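Local atomic coordinates of sulfur oxidation protein soxB (Thermus thermophilus, PDB entry 2WDD), a protein that hydrolyses a sulfur-sulfur bond in the Sox sulfur oxidation pathway, acting as a manganese-containing thiosulfohydrolase on a cysteine S-thiosulfonate. Residues V396-S401 against Y502-Y507; E431-Y436 against Y521-I526; G471-L476 against E488-G493. All blocks are in the same frame, centred on the assembly; numbering follows the deposited sequence. Where two conformers were deposited one is given.

Interaction 1 (V396-S401 against Y502-Y507); sequences VEVVFS and YLAAAY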
loop_
_atom_site.group_PDB
_atom_site.type_symbol
_atom_site.label_atom_id
_atom_site.label_comp_id
_atom_site.label_asym_id
_atom_site.label_seq_id
_atom_site.Cartn_x
_atom_site.Cartn_y
_atom_site.Cartn_z
ATOM N N VAL A 396 2.604 25.521 -16.135
ATOM C CA VAL A 396 2.071 24.984 -14.879
ATOM C C VAL A 396 2.723 25.600 -13.653
ATOM O O VAL A 396 3.955 25.604 -13.535
ATOM C CB VAL A 396 2.170 23.465 -14.837
ATOM C CG1 VAL A 396 1.734 22.935 -13.465
ATOM C CG2 VAL A 396 1.341 22.855 -15.947
ATOM N N GLU A 397 1.888 26.048 -12.715
ATOM C CA GLU A 397 2.350 26.673 -11.483
ATOM C C GLU A 397 2.399 25.733 -10.289
ATOM O O GLU A 397 3.272 25.863 -9.439
ATOM C CB GLU A 397 1.516 27.911 -11.157
ATOM C CG GLU A 397 1.656 28.981 -12.234
ATOM C CD GLU A 397 0.540 29.998 -12.219
ATOM O OE1 GLU A 397 0.676 30.993 -11.491
ATOM O OE2 GLU A 397 -0.422 29.849 -13.002
ATOM N N VAL A 398 1.458 24.793 -10.226
ATOM C CA VAL A 398 1.420 23.829 -9.129
ATOM C C VAL A 398 1.114 22.444 -9.693
ATOM O O VAL A 398 0.224 22.288 -10.526
ATOM C CB VAL A 398 0.390 24.233 -8.056
ATOM C CG1 VAL A 398 0.891 25.431 -7.250
ATOM C CG2 VAL A 398 -0.971 24.521 -8.684
ATOM N N VAL A 399 1.843 21.433 -9.229
ATOM C CA VAL A 399 1.602 20.059 -9.670
ATOM C C VAL A 399 1.161 19.244 -8.462
ATOM O O VAL A 399 1.931 19.110 -7.506
ATOM C CB VAL A 399 2.860 19.422 -10.281
ATOM C CG1 VAL A 399 2.570 17.993 -10.737
ATOM C CG2 VAL A 399 3.432 20.290 -11.428
ATOM N N PHE A 400 -0.054 18.691 -8.517
ATOM C CA PHE A 400 -0.572 17.868 -7.423
ATOM C C PHE A 400 -0.313 16.399 -7.724
ATOM O O PHE A 400 -0.865 15.851 -8.679
ATOM C CB PHE A 400 -2.091 18.070 -7.264
ATOM C CG PHE A 400 -2.478 19.429 -6.768
ATOM C CD1 PHE A 400 -2.845 19.617 -5.443
ATOM C CD2 PHE A 400 -2.526 20.515 -7.631
ATOM C CE1 PHE A 400 -3.239 20.860 -4.978
ATOM C CE2 PHE A 400 -2.913 21.769 -7.168
ATOM C CZ PHE A 400 -3.251 21.945 -5.835
ATOM N N SER A 401 0.516 15.765 -6.896
ATOM C CA SER A 401 0.840 14.349 -7.060
ATOM C C SER A 401 0.086 13.549 -6.017
ATOM O O SER A 401 -0.009 13.958 -4.856
ATOM C CB SER A 401 2.348 14.123 -6.882
ATOM O OG SER A 401 3.077 14.596 -8.003
ATOM N N TYR A 502 -4.652 29.925 -10.914
ATOM C CA TYR A 502 -3.340 29.319 -11.082
ATOM C C TYR A 502 -3.488 28.107 -11.984
ATOM O O TYR A 502 -4.472 27.362 -11.873
ATOM C CB TYR A 502 -2.816 28.829 -9.730
ATOM C CG TYR A 502 -2.481 29.920 -8.740
ATOM C CD1 TYR A 502 -1.182 30.405 -8.626
ATOM C CD2 TYR A 502 -3.446 30.423 -7.878
ATOM C CE1 TYR A 502 -0.865 31.391 -7.714
ATOM C CE2 TYR A 502 -3.137 31.415 -6.953
ATOM C CZ TYR A 502 -1.843 31.893 -6.878
ATOM O OH TYR A 502 -1.514 32.857 -5.951
ATOM N N LEU A 503 -2.516 27.879 -12.861
ATOM C CA LEU A 503 -2.571 26.685 -13.702
ATOM C C LEU A 503 -2.020 25.516 -12.896
ATOM O O LEU A 503 -0.883 25.551 -12.407
ATOM C CB LEU A 503 -1.801 26.848 -15.013
ATOM C CG LEU A 503 -1.907 25.632 -15.942
ATOM C CD1 LEU A 503 -3.354 25.323 -16.317
ATOM C CD2 LEU A 503 -1.061 25.820 -17.193
ATOM N N ALA A 504 -2.857 24.497 -12.740
ATOM C CA ALA A 504 -2.507 23.328 -11.965
ATOM C C ALA A 504 -2.405 22.107 -12.853
ATOM O O ALA A 504 -2.934 22.071 -13.964
ATOM C CB ALA A 504 -3.548 23.078 -10.882
ATOM N N ALA A 505 -1.729 21.089 -12.341
ATOM C CA ALA A 505 -1.657 19.811 -13.034
ATOM C C ALA A 505 -1.894 18.755 -11.970
ATOM O O ALA A 505 -1.536 18.952 -10.819
ATOM C CB ALA A 505 -0.293 19.612 -13.694
ATOM N N ALA A 506 -2.565 17.670 -12.333
ATOM C CA ALA A 506 -2.830 16.605 -11.362
ATOM C C ALA A 506 -3.025 15.302 -12.095
ATOM O O ALA A 506 -3.478 15.291 -13.234
ATOM C CB ALA A 506 -4.084 16.927 -10.549
ATOM N N TYR A 507 -2.719 14.196 -11.426
ATOM C CA TYR A 507 -2.969 12.880 -11.991
ATOM C C TYR A 507 -3.267 11.930 -10.829
ATOM O O TYR A 507 -2.907 12.213 -9.678
ATOM C CB TYR A 507 -1.763 12.371 -12.804
ATOM C CG TYR A 507 -0.583 11.948 -11.962
ATOM C CD1 TYR A 507 -0.394 10.609 -11.638
ATOM C CD2 TYR A 507 0.382 12.867 -11.551
ATOM C CE1 TYR A 507 0.682 10.194 -10.894
ATOM C CE2 TYR A 507 1.466 12.459 -10.766
ATOM C CZ TYR A 507 1.606 11.106 -10.458
ATOM O OH TYR A 507 2.668 10.638 -9.715
HETATM O O HOH W 1 4.194 12.244 -8.428
#

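Interaction 2 (E431-Y436 against Y521-I526); sequences ELYLFY and YEPRPI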
loop_
_atom_site.group_PDB
_atom_site.type_symbol
_atom_site.label_atom_id
_atom_site.label_comp_id
_atom_site.label_asym_id
_atom_site.label_seq_id
_atom_site.Cartn_x
_atom_site.Cartn_y
_atom_site.Cartn_z
ATOM N N GLU A 431 -4.065 9.413 -16.638
ATOM C CA GLU A 431 -4.093 10.718 -17.274
ATOM C C GLU A 431 -3.612 11.876 -16.415
ATOM O O GLU A 431 -4.047 12.049 -15.277
ATOM C CB GLU A 431 -5.493 11.017 -17.799
ATOM C CG GLU A 431 -5.920 10.104 -18.944
ATOM C CD GLU A 431 -6.520 8.779 -18.474
ATOM O OE1 GLU A 431 -6.617 8.546 -17.246
ATOM O OE2 GLU A 431 -6.907 7.969 -19.345
ATOM N N LEU A 432 -2.781 12.726 -17.022
ATOM C CA LEU A 432 -2.349 13.958 -16.408
ATOM C C LEU A 432 -3.315 15.029 -16.917
ATOM O O LEU A 432 -3.554 15.141 -18.131
ATOM C CB LEU A 432 -0.918 14.311 -16.841
ATOM C CG LEU A 432 -0.437 15.694 -16.381
ATOM C CD1 LEU A 432 -0.263 15.757 -14.863
ATOM C CD2 LEU A 432 0.873 16.080 -17.088
ATOM N N TYR A 433 -3.897 15.785 -15.997
ATOM C CA TYR A 433 -4.844 16.836 -16.359
ATOM C C TYR A 433 -4.238 18.197 -16.042
ATOM O O TYR A 433 -3.605 18.354 -15.002
ATOM C CB TYR A 433 -6.127 16.684 -15.546
ATOM C CG TYR A 433 -6.907 15.441 -15.879
ATOM C CD1 TYR A 433 -7.764 15.414 -16.964
ATOM C CD2 TYR A 433 -6.734 14.272 -15.151
ATOM C CE1 TYR A 433 -8.473 14.269 -17.291
ATOM C CE2 TYR A 433 -7.447 13.130 -15.455
ATOM C CZ TYR A 433 -8.316 13.132 -16.529
ATOM O OH TYR A 433 -9.011 11.984 -16.858
ATOM N N LEU A 434 -4.462 19.178 -16.922
ATOM C CA LEU A 434 -4.012 20.561 -16.713
ATOM C C LEU A 434 -5.276 21.412 -16.610
ATOM O O LEU A 434 -6.158 21.333 -17.468
ATOM C CB LEU A 434 -3.147 21.046 -17.893
ATOM C CG LEU A 434 -1.626 20.932 -17.723
ATOM C CD1 LEU A 434 -1.194 19.549 -17.285
ATOM C CD2 LEU A 434 -0.866 21.348 -18.983
ATOM N N PHE A 435 -5.387 22.189 -15.542
ATOM C CA PHE A 435 -6.602 22.957 -15.311
ATOM C C PHE A 435 -6.332 24.091 -14.341
ATOM O O PHE A 435 -5.423 24.007 -13.513
ATOM C CB PHE A 435 -7.687 22.035 -14.738
ATOM C CG PHE A 435 -7.228 21.247 -13.538
ATOM C CD1 PHE A 435 -7.372 21.752 -12.254
ATOM C CD2 PHE A 435 -6.542 20.057 -13.711
ATOM C CE1 PHE A 435 -6.885 21.041 -11.148
ATOM C CE2 PHE A 435 -6.047 19.349 -12.623
ATOM C CZ PHE A 435 -6.220 19.840 -11.343
ATOM N N TYR A 436 -7.157 25.132 -14.409
ATOM C CA TYR A 436 -7.002 26.263 -13.510
ATOM C C TYR A 436 -7.759 26.058 -12.211
ATOM O O TYR A 436 -8.886 25.549 -12.200
ATOM C CB TYR A 436 -7.464 27.581 -14.161
ATOM C CG TYR A 436 -6.621 27.985 -15.346
ATOM C CD1 TYR A 436 -5.418 28.654 -15.162
ATOM C CD2 TYR A 436 -6.968 27.584 -16.629
ATOM C CE1 TYR A 436 -4.616 28.993 -16.244
ATOM C CE2 TYR A 436 -6.176 27.926 -17.723
ATOM C CZ TYR A 436 -4.999 28.615 -17.517
ATOM O OH TYR A 436 -4.206 28.940 -18.596
ATOM N N TYR A 521 -5.282 21.584 -24.320
ATOM C CA TYR A 521 -4.535 20.471 -23.738
ATOM C C TYR A 521 -5.307 19.153 -23.798
ATOM O O TYR A 521 -6.480 19.089 -23.430
ATOM C CB TYR A 521 -4.140 20.770 -22.289
ATOM C CG TYR A 521 -3.517 19.580 -21.599
ATOM C CD1 TYR A 521 -2.217 19.181 -21.898
ATOM C CD2 TYR A 521 -4.250 18.811 -20.699
ATOM C CE1 TYR A 521 -1.657 18.058 -21.306
ATOM C CE2 TYR A 521 -3.704 17.683 -20.116
ATOM C CZ TYR A 521 -2.407 17.319 -20.409
ATOM O OH TYR A 521 -1.862 16.199 -19.825
ATOM N N GLU A 522 -4.635 18.104 -24.254
ATOM C CA GLU A 522 -5.240 16.786 -24.340
ATOM C C GLU A 522 -4.617 15.884 -23.278
ATOM O O GLU A 522 -3.426 15.583 -23.329
ATOM C CB GLU A 522 -5.053 16.210 -25.746
ATOM C CG GLU A 522 -5.656 17.103 -26.831
ATOM C CD GLU A 522 -5.245 16.709 -28.238
ATOM O OE1 GLU A 522 -5.070 15.501 -28.496
ATOM O OE2 GLU A 522 -5.139 17.610 -29.101
ATOM N N PRO A 523 -5.418 15.468 -22.287
ATOM C CA PRO A 523 -4.849 14.621 -21.225
ATOM C C PRO A 523 -4.167 13.376 -21.778
ATOM O O PRO A 523 -4.683 12.714 -22.681
ATOM C CB PRO A 523 -6.076 14.235 -20.387
ATOM C CG PRO A 523 -7.066 15.347 -20.631
ATOM C CD PRO A 523 -6.847 15.763 -22.059
ATOM N N ARG A 524 -2.995 13.064 -21.242
ATOM C CA ARG A 524 -2.260 11.879 -21.661
ATOM C C ARG A 524 -1.614 11.254 -20.427
ATOM O O ARG A 524 -1.461 11.911 -19.400
ATOM C CB ARG A 524 -1.218 12.220 -22.713
ATOM C CG ARG A 524 -0.142 13.164 -22.239
ATOM C CD ARG A 524 1.017 13.138 -23.216
ATOM N NE ARG A 524 1.997 14.178 -22.938
ATOM C CZ ARG A 524 3.253 14.149 -23.370
ATOM N NH1 ARG A 524 3.680 13.137 -24.108
ATOM N NH2 ARG A 524 4.074 15.145 -23.078
ATOM N N PRO A 525 -1.227 9.980 -20.522
ATOM C CA PRO A 525 -0.692 9.305 -19.326
ATOM C C PRO A 525 0.512 9.981 -18.699
ATOM O O PRO A 525 1.454 10.358 -19.382
ATOM C CB PRO A 525 -0.295 7.927 -19.845
ATOM C CG PRO A 525 -1.127 7.736 -21.089
ATOM C CD PRO A 525 -1.237 9.091 -21.698
ATOM N N ILE A 526 0.502 10.082 -17.378
ATOM C CA ILE A 526 1.615 10.702 -16.686
ATOM C C ILE A 526 2.942 10.033 -17.037
ATOM O O ILE A 526 3.961 10.715 -17.144
ATOM C CB ILE A 526 1.387 10.713 -15.173
ATOM C CG1 ILE A 526 2.514 11.478 -14.468
ATOM C CG2 ILE A 526 1.243 9.279 -14.661
ATOM C CD1 ILE A 526 2.651 12.930 -14.898
#

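Interaction 3 (G471-L476 against E488-G493); sequences GLRYVL and EVEVGG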
loop_
_atom_site.group_PDB
_atom_site.type_symbol
_atom_site.label_atom_id
_atom_site.label_comp_id
_atom_site.label_asym_id
_atom_site.label_seq_id
_atom_site.Cartn_x
_atom_site.Cartn_y
_atom_site.Cartn_z
ATOM N N GLY A 471 5.624 23.405 -6.373
ATOM C CA GLY A 471 5.400 24.790 -6.768
ATOM C C GLY A 471 4.795 25.610 -5.643
ATOM O O GLY A 471 4.633 26.826 -5.746
ATOM N N LEU A 472 4.470 24.936 -4.552
ATOM C CA LEU A 472 3.855 25.571 -3.405
ATOM C C LEU A 472 4.627 25.211 -2.134
ATOM O O LEU A 472 5.343 24.199 -2.088
ATOM C CB LEU A 472 2.401 25.051 -3.323
ATOM C CG LEU A 472 1.513 25.182 -2.097
ATOM C CD1 LEU A 472 0.060 25.112 -2.550
ATOM C CD2 LEU A 472 1.825 24.068 -1.122
ATOM N N ARG A 473 4.499 26.066 -1.128
ATOM C CA ARG A 473 5.097 25.858 0.188
ATOM C C ARG A 473 4.022 26.231 1.207
ATOM O O ARG A 473 3.208 27.125 0.950
ATOM C CB ARG A 473 6.326 26.755 0.383
ATOM C CG ARG A 473 7.615 26.167 -0.157
ATOM C CD ARG A 473 8.744 27.190 -0.173
ATOM N NE ARG A 473 9.072 27.693 1.159
ATOM C CZ ARG A 473 10.112 27.286 1.880
ATOM N NH1 ARG A 473 10.925 26.349 1.409
ATOM N NH2 ARG A 473 10.341 27.812 3.078
ATOM N N TYR A 474 3.988 25.540 2.339
ATOM C CA TYR A 474 2.994 25.844 3.356
ATOM C C TYR A 474 3.423 25.376 4.732
ATOM O O TYR A 474 4.434 24.679 4.883
ATOM C CB TYR A 474 1.614 25.261 2.989
ATOM C CG TYR A 474 1.493 23.741 3.047
ATOM C CD1 TYR A 474 0.806 23.118 4.083
ATOM C CD2 TYR A 474 1.956 22.941 2.000
ATOM C CE1 TYR A 474 0.631 21.736 4.115
ATOM C CE2 TYR A 474 1.795 21.556 2.027
ATOM C CZ TYR A 474 1.146 20.956 3.092
ATOM O OH TYR A 474 1.015 19.575 3.127
ATOM N N VAL A 475 2.686 25.831 5.737
ATOM C CA VAL A 475 2.913 25.441 7.114
ATOM C C VAL A 475 1.721 24.586 7.498
ATOM O O VAL A 475 0.571 24.934 7.199
ATOM C CB VAL A 475 3.029 26.665 8.049
ATOM C CG1 VAL A 475 3.122 26.220 9.491
ATOM C CG2 VAL A 475 4.237 27.506 7.674
ATOM N N LEU A 476 2.006 23.440 8.106
ATOM C CA LEU A 476 0.966 22.522 8.528
ATOM C C LEU A 476 1.009 22.420 10.035
ATOM O O LEU A 476 2.081 22.244 10.611
ATOM C CB LEU A 476 1.226 21.128 7.953
ATOM C CG LEU A 476 0.290 20.031 8.459
ATOM C CD1 LEU A 476 -1.106 20.215 7.852
ATOM C CD2 LEU A 476 0.857 18.636 8.144
ATOM N N GLU A 488 0.038 29.992 5.855
ATOM C CA GLU A 488 1.160 30.578 5.141
ATOM C C GLU A 488 1.456 29.905 3.803
ATOM O O GLU A 488 2.601 29.536 3.524
ATOM C CB GLU A 488 2.399 30.548 6.025
ATOM C CG GLU A 488 2.175 31.147 7.399
ATOM C CD GLU A 488 3.384 31.901 7.901
ATOM O OE1 GLU A 488 3.267 33.122 8.142
ATOM O OE2 GLU A 488 4.452 31.272 8.047
ATOM N N VAL A 489 0.425 29.734 2.986
ATOM C CA VAL A 489 0.603 29.119 1.679
ATOM C C VAL A 489 1.255 30.106 0.732
ATOM O O VAL A 489 0.803 31.244 0.609
ATOM C CB VAL A 489 -0.720 28.618 1.075
ATOM C CG1 VAL A 489 -0.452 27.907 -0.256
ATOM C CG2 VAL A 489 -1.464 27.709 2.044
ATOM N N GLU A 490 2.295 29.658 0.040
ATOM C CA GLU A 490 2.967 30.503 -0.944
ATOM C C GLU A 490 3.110 29.698 -2.215
ATOM O O GLU A 490 3.399 28.501 -2.169
ATOM C CB GLU A 490 4.363 30.916 -0.466
ATOM C CG GLU A 490 4.377 31.783 0.776
ATOM C CD GLU A 490 5.775 32.245 1.142
ATOM O OE1 GLU A 490 6.719 31.433 1.024
ATOM O OE2 GLU A 490 5.930 33.420 1.539
ATOM N N VAL A 491 2.913 30.360 -3.346
ATOM C CA VAL A 491 3.058 29.732 -4.646
ATOM C C VAL A 491 4.102 30.533 -5.411
ATOM O O VAL A 491 3.951 31.742 -5.590
ATOM C CB VAL A 491 1.722 29.697 -5.422
ATOM C CG1 VAL A 491 1.939 29.150 -6.824
ATOM C CG2 VAL A 491 0.675 28.863 -4.673
ATOM N N GLY A 492 5.163 29.863 -5.851
ATOM C CA GLY A 492 6.224 30.523 -6.593
ATOM C C GLY A 492 6.836 31.689 -5.836
ATOM O O GLY A 492 7.081 32.755 -6.409
ATOM N N GLY A 493 7.070 31.493 -4.542
ATOM C CA GLY A 493 7.667 32.505 -3.690
ATOM C C GLY A 493 6.792 33.691 -3.323
ATOM O O GLY A 493 7.243 34.598 -2.623
#

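Interaction 1 (V396-S401 against Y502-Y507)
A parallel strand pair within a mixed beta-sheet sets Val-398, Val-399 and Phe-400 beside Ala-504, Ala-505 and Ala-506. The ladder is carried by Ala-505, whose N donates to Val-398 O (2.9 Å) and whose O accepts from Phe-400 N (2.8 Å). At the start of the pair Leu-503 O takes two donors, Glu-397 N at 2.8 Å and Val-398 N at 3.3 Å. Glu-397 then answers with its side chain: CG lies beside its own backbone N (chi1 -63°), the chain runs out extended, and OE2 receives Leu-503 N at 2.9 Å in a nearly straight bond (174°) that arrives from above the carboxylate plane. OE1 leans obliquely on the Tyr-502 ring near CD1 and has a salt bridge to Arg-500, so both oxygens are engaged. On the face bearing Val-398 and Phe-400, Val-398 CG2 meets Ala-504 CB at 3.7 Å, while the Phe-400 ring turns its edge to Ala-505 O and brings CE2 toward the Ala-504 methyl. On the other face Val-396 CG1 reaches Ala-505 CB (3.9 Å), and Val-389 of helix 380-392 covers Val-399 and Ala-505. One water, 2.6 Å from Ser-401 OG, also bonds Tyr-507 OH. Small alanines paired with branched or aromatic neighbours thus form a buried part of the mixed sheet, backed by a helix, in the 5'-nucleotidase-type C-terminal domain.

Interaction 2 (E431-Y436 against Y521-I526)
The Tyr-521 ring has Leu-434 CB over one face, 3.7 Å above its plane and displaced toward the rim, and Leu-432 O at its edge, in plane. Leu-434 crosses the ring at about a right angle, adding CD2 near CD1 of Tyr-521 (3.9 Å) to the CH-pi contact. The second ring, Tyr-433, is met obliquely by Pro-523, with CG of the proline 3.7 Å from CD1 of the tyrosine. Tyr-521 CG stands anti to the backbone N (chi1 173°); at the far end of the ring OH donates to Leu-432 O at 2.6 Å, 54° above that carbonyl's plane. An alanine in place of Tyr-521 would probably deprive Leu-432 O of this hydroxyl donor and open a gap beside Leu-434. Here a short, weakly bonded strand at 524-525 runs antiparallel to strand 431-438, Glu-431 and Pro-525 forming a non-hydrogen-bonded pair. Leu-432 N donates to Arg-524 O (2.8 Å, 166°), so both backbone polar atoms of Leu-432 are bonded to the incoming segment. Pro-525 is the N-cap residue of helix 526-537, and in the helix's first turn Ile-526 CD1 meets Leu-432 CD1 at 4.1 Å; Val-529 of the same helix also packs on Leu-432. The Arg-524 guanidinium is occupied by a salt bridge to Glu-532 and a hydrogen bond to Tyr-393 OH.

Interaction 3 (G471-L476 against E488-G493)
Backbone hydrogen bonds dominate where Gly-471, Leu-472 and Arg-473 meet Glu-490, Val-491 and Gly-492. Arg-473 and Glu-490 form a hydrogen-bonded antiparallel pair, Arg-473 N giving to Glu-490 O at 2.9 Å and Glu-490 N to Arg-473 O at 2.8 Å. Leu-472 and Val-491 make the adjoining non-hydrogen-bonded pair, in which Leu-472 CA comes within 3.2 Å of Glu-490 O as a CA-H...O contact. A longer bond, Gly-492 N to Gly-471 O at 3.1 Å, closes the ladder between two glycines whose phi angles are positive. Apolar contacts gather on the buried face. Leu-472 has CG anti to its backbone N (chi1 164°), and CD1 beyond it lies 3.7 Å from Val-489 CG1, the two side chains crossing at a slant; the other branch of this valine, CG2, touches Tyr-474 CB at 4.0 Å. Ile-442 and Leu-446 of helix 439-453 pack against Leu-472 as well. Charged groups line the opposite face. Arg-473 and Glu-490 stand together there, but the arginine was modelled in two conformations, so any pairing of their charges is doubtful. Further along, Glu-488 lies beside Val-475 and points the same way, its OE2 3.8 Å from Val-475 CG2. The chain turns a corner at Glu-488 after strand 486-487, which also pairs with 472-476; the two antiparallel arms joined by a long connection are those of a beta-hairpin with a kinked returning arm.

How the interactions relate
From the N terminus, strand 398-401 comes first, followed by 431-438, the hairpin of interaction 3, then 501-507 and finally 524-525. Interaction 3 closes a short loop that falls wholly within the longer loops closed by interactions 1 and 2, whereas those two cross, their segments alternating along the chain. Interactions 1 and 2 share a sheet: strands 501-507 and 431-438 are neighbours, and Ala-504 N to Phe-435 O and Tyr-433 N to Ala-506 O are probable hydrogen bonds between them. Interaction 3 belongs to a second sheet, whose Val-491 packs on Tyr-502 and Val-398. Interactions 2 and 3 do not touch, their nearest atoms about 11 Å apart.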